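Local coordinates for protein predicted transcriptional regulator (Clostridium thermocellum, PDB 1XMA) that probably acts as a dimeric PadR-like transcriptional regulator that binds DNA through a winged helix-turn-helix domain, at residues 39-44 against 119-124. Residues are numbered along the deposited sequence; the frame is centred on the assembly and turned at random.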
ATOM      1  N   ARG B  39      -2.983   5.012   2.359  1.00 29.82           N
ATOM      2  CA  ARG B  39      -2.576   5.682   3.591  1.00 31.01           C
ATOM      3  C   ARG B  39      -1.096   6.057   3.540  1.00 29.34           C
ATOM      4  O   ARG B  39      -0.714   7.143   3.951  1.00 30.00           O
ATOM      5  CB  ARG B  39      -2.887   4.812   4.834  1.00 31.00           C
ATOM      6  N   GLY B  40      -0.271   5.141   3.032  1.00 28.51           N
ATOM      7  CA  GLY B  40       1.134   5.420   2.777  1.00 24.52           C
ATOM      8  C   GLY B  40       1.443   6.531   1.776  1.00 24.20           C
ATOM      9  O   GLY B  40       2.550   7.078   1.791  1.00 24.42           O
ATOM     10  N   TYR B  41       0.482   6.889   0.920  1.00 24.00           N
ATOM     11  CA  TYR B  41       0.774   7.827  -0.190  1.00 24.19           C
ATOM     12  C   TYR B  41       0.024   9.147  -0.235  1.00 22.91           C
ATOM     13  O   TYR B  41       0.272   9.964  -1.113  1.00 27.48           O
ATOM     14  CB  TYR B  41       0.773   7.090  -1.539  1.00 24.83           C
ATOM     15  CG  TYR B  41       1.990   6.193  -1.594  1.00 27.79           C
ATOM     16  CD1 TYR B  41       3.242   6.706  -1.959  1.00 26.52           C
ATOM     17  CD2 TYR B  41       1.909   4.847  -1.205  1.00 26.21           C
ATOM     18  CE1 TYR B  41       4.382   5.894  -1.958  1.00 28.71           C
ATOM     19  CE2 TYR B  41       3.040   4.027  -1.199  1.00 28.14           C
ATOM     20  CZ  TYR B  41       4.267   4.552  -1.581  1.00 28.04           C
ATOM     21  OH  TYR B  41       5.368   3.745  -1.589  1.00 27.57           O
ATOM     22  N   VAL B  42      -0.851   9.363   0.745  1.00 23.92           N
ATOM     23  CA  VAL B  42      -1.654  10.575   0.859  1.00 23.89           C
ATOM     24  C   VAL B  42      -0.787  11.812   0.702  1.00 23.50           C
ATOM     25  O   VAL B  42      -1.024  12.644  -0.202  1.00 26.05           O
ATOM     26  CB  VAL B  42      -2.511  10.568   2.233  1.00 27.32           C
ATOM     27  CG1 VAL B  42      -2.855  11.969   2.748  1.00 22.99           C
ATOM     28  CG2 VAL B  42      -3.760   9.781   2.053  1.00 26.97           C
ATOM     29  N   ASP B  43       0.235  11.927   1.553  1.00 24.90           N
ATOM     30  CA  ASP B  43       1.136  13.097   1.543  1.00 24.74           C
ATOM     31  C   ASP B  43       1.840  13.277   0.211  1.00 23.13           C
ATOM     32  O   ASP B  43       1.965  14.408  -0.291  1.00 23.05           O
ATOM     33  CB  ASP B  43       2.163  12.999   2.658  1.00 24.03           C
ATOM     34  CG  ASP B  43       1.525  13.052   4.043  1.00 27.67           C
ATOM     35  OD1 ASP B  43       0.292  13.090   4.144  1.00 30.23           O
ATOM     36  OD2 ASP B  43       2.257  13.048   5.037  1.00 29.69           O
ATOM     37  N   THR B  44       2.313  12.164  -0.345  1.00 19.31           N
ATOM     38  CA  THR B  44       3.007  12.157  -1.632  1.00 18.58           C
ATOM     39  C   THR B  44       2.073  12.605  -2.770  1.00 18.90           C
ATOM     40  O   THR B  44       2.490  13.352  -3.635  1.00 21.39           O
ATOM     41  CB  THR B  44       3.578  10.750  -1.921  1.00 22.44           C
ATOM     42  OG1 THR B  44       4.378  10.332  -0.802  1.00 21.81           O
ATOM     43  CG2 THR B  44       4.416  10.732  -3.227  1.00 20.47           C
ATOM     44  N   LYS B 119      10.481  12.760  -3.769  1.00 34.50           N
ATOM     45  CA  LYS B 119      11.356  11.914  -4.610  1.00 36.45           C
ATOM     46  C   LYS B 119      11.739  10.596  -3.921  1.00 34.12           C
ATOM     47  O   LYS B 119      11.818   9.547  -4.577  1.00 32.74           O
ATOM     48  CB  LYS B 119      12.602  12.680  -5.067  1.00 38.82           C
ATOM     49  CG  LYS B 119      12.306  13.783  -6.067  1.00 41.38           C
ATOM     50  CD  LYS B 119      13.556  14.217  -6.807  1.00 46.31           C
ATOM     51  CE  LYS B 119      14.368  15.239  -6.016  1.00 48.05           C
ATOM     52  NZ  LYS B 119      15.305  16.008  -6.910  1.00 50.00           N
ATOM     53  N   GLN B 120      11.960  10.666  -2.607  1.00 30.13           N
ATOM     54  CA  GLN B 120      12.197   9.492  -1.778  1.00 34.52           C
ATOM     55  C   GLN B 120      10.996   8.538  -1.817  1.00 32.73           C
ATOM     56  O   GLN B 120      11.150   7.325  -1.986  1.00 27.53           O
ATOM     57  CB  GLN B 120      12.491   9.895  -0.319  1.00 36.34           C
ATOM     58  CG  GLN B 120      13.010   8.708   0.536  1.00 44.91           C
ATOM     59  CD  GLN B 120      12.777   8.865   2.048  1.00 47.05           C
ATOM     60  OE1 GLN B 120      13.740   9.019   2.830  1.00 50.82           O
ATOM     61  NE2 GLN B 120      11.495   8.806   2.474  1.00 50.53           N
ATOM     62  N   LYS B 121       9.799   9.102  -1.652  1.00 31.13           N
ATOM     63  CA  LYS B 121       8.571   8.315  -1.651  1.00 29.76           C
ATOM     64  C   LYS B 121       8.262   7.745  -3.034  1.00 27.94           C
ATOM     65  O   LYS B 121       7.684   6.671  -3.145  1.00 26.52           O
ATOM     66  CB  LYS B 121       7.411   9.156  -1.110  1.00 31.13           C
ATOM     67  CG  LYS B 121       7.443   9.313   0.403  1.00 29.34           C
ATOM     68  CD  LYS B 121       6.642   8.203   1.034  1.00 34.15           C
ATOM     69  CE  LYS B 121       7.167   7.850   2.398  1.00 36.14           C
ATOM     70  NZ  LYS B 121       6.398   6.702   2.962  1.00 40.74           N
ATOM     71  N   CYS B 122       8.665   8.462  -4.083  1.00 29.01           N
ATOM     72  CA  CYS B 122       8.580   7.939  -5.450  1.00 31.02           C
ATOM     73  C   CYS B 122       9.468   6.676  -5.616  1.00 33.03           C
ATOM     74  O   CYS B 122       9.000   5.627  -6.049  1.00 33.97           O
ATOM     75  CB  CYS B 122       8.930   9.032  -6.479  1.00 28.31           C
ATOM     76  SG  CYS B 122       8.718   8.542  -8.235  1.00 34.14           S
ATOM     77  N   GLU B 123      10.733   6.780  -5.229  1.00 34.93           N
ATOM     78  CA  GLU B 123      11.628   5.634  -5.235  1.00 36.51           C
ATOM     79  C   GLU B 123      11.098   4.481  -4.395  1.00 34.80           C
ATOM     80  O   GLU B 123      11.175   3.329  -4.797  1.00 36.51           O
ATOM     81  CB  GLU B 123      13.031   6.051  -4.807  1.00 40.95           C
ATOM     82  CG  GLU B 123      13.816   6.708  -5.949  1.00 47.15           C
ATOM     83  CD  GLU B 123      14.890   7.681  -5.467  1.00 51.89           C
ATOM     84  OE1 GLU B 123      15.337   7.559  -4.291  1.00 52.70           O
ATOM     85  OE2 GLU B 123      15.286   8.569  -6.277  1.00 53.82           O
ATOM     86  N   GLU B 124      10.529   4.801  -3.243  1.00 32.58           N
ATOM     87  CA  GLU B 124       9.919   3.811  -2.388  1.00 31.76           C
ATOM     88  C   GLU B 124       8.754   3.081  -3.080  1.00 32.31           C
ATOM     89  O   GLU B 124       8.620   1.859  -2.946  1.00 32.45           O
ATOM     90  CB  GLU B 124       9.437   4.465  -1.091  1.00 34.71           C
ATOM     91  CG  GLU B 124       8.962   3.481  -0.060  1.00 37.02           C
ATOM     92  CD  GLU B 124       8.502   4.133   1.215  1.00 41.61           C
ATOM     93  OE1 GLU B 124       7.553   3.580   1.830  1.00 42.93           O
ATOM     94  OE2 GLU B 124       9.089   5.178   1.617  1.00 41.23           O
TER
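Tyr41 and Thr44 both reach Lys121 through side chains set anti to their own carbonyl carbons: at Tyr41 (chi1 -70°) this carries the far end of the ring to helix 112-135, while the same choice at Thr44 (chi1 -53°) turns OG1 onto the aliphatic part of the lysine. The two helices belong to a PadR-like winged-helix protein, helix 35-52 of the probable DNA-binding domain and helix 112-135 the long C-terminal helix that, as in relatives, probably serves dimerisation. Their local axes run roughly antiparallel, 145° apart and 10.3 Å at closest approach, so the backbones stay apart and side chains of helix 35-52 reach across to the lysine side chain and to the backbone of helix 112-135. The backbones come nearest at Thr44 and Lys121, with CA atoms 6.8 Å apart. The tyrosine ring comes in edge-on: its CE1 lies 3.6 Å from Lys121 O, and that carbonyl oxygen sits in the ring plane. Further out, Tyr41 OH lies beside Glu124, 3.8 Å from its C and slightly farther from its CG, the two side chains at a slant to each other. The Lys121 chain is bent, which carries it past Thr44 and brings NZ within 3.4 Å of Glu124 OE2, one turn on, in a salt bridge with a weak hydrogen bond. The second subunit also packs here, its Ile132 on Tyr41 and its Val136 on Thr44, while Trp125 of the same chain meets the tyrosine ring edge-to-face. At the tightest point, Thr44 OG1 rests 3.3 Å from Lys121 CB, a polar atom laid against methylene carbon.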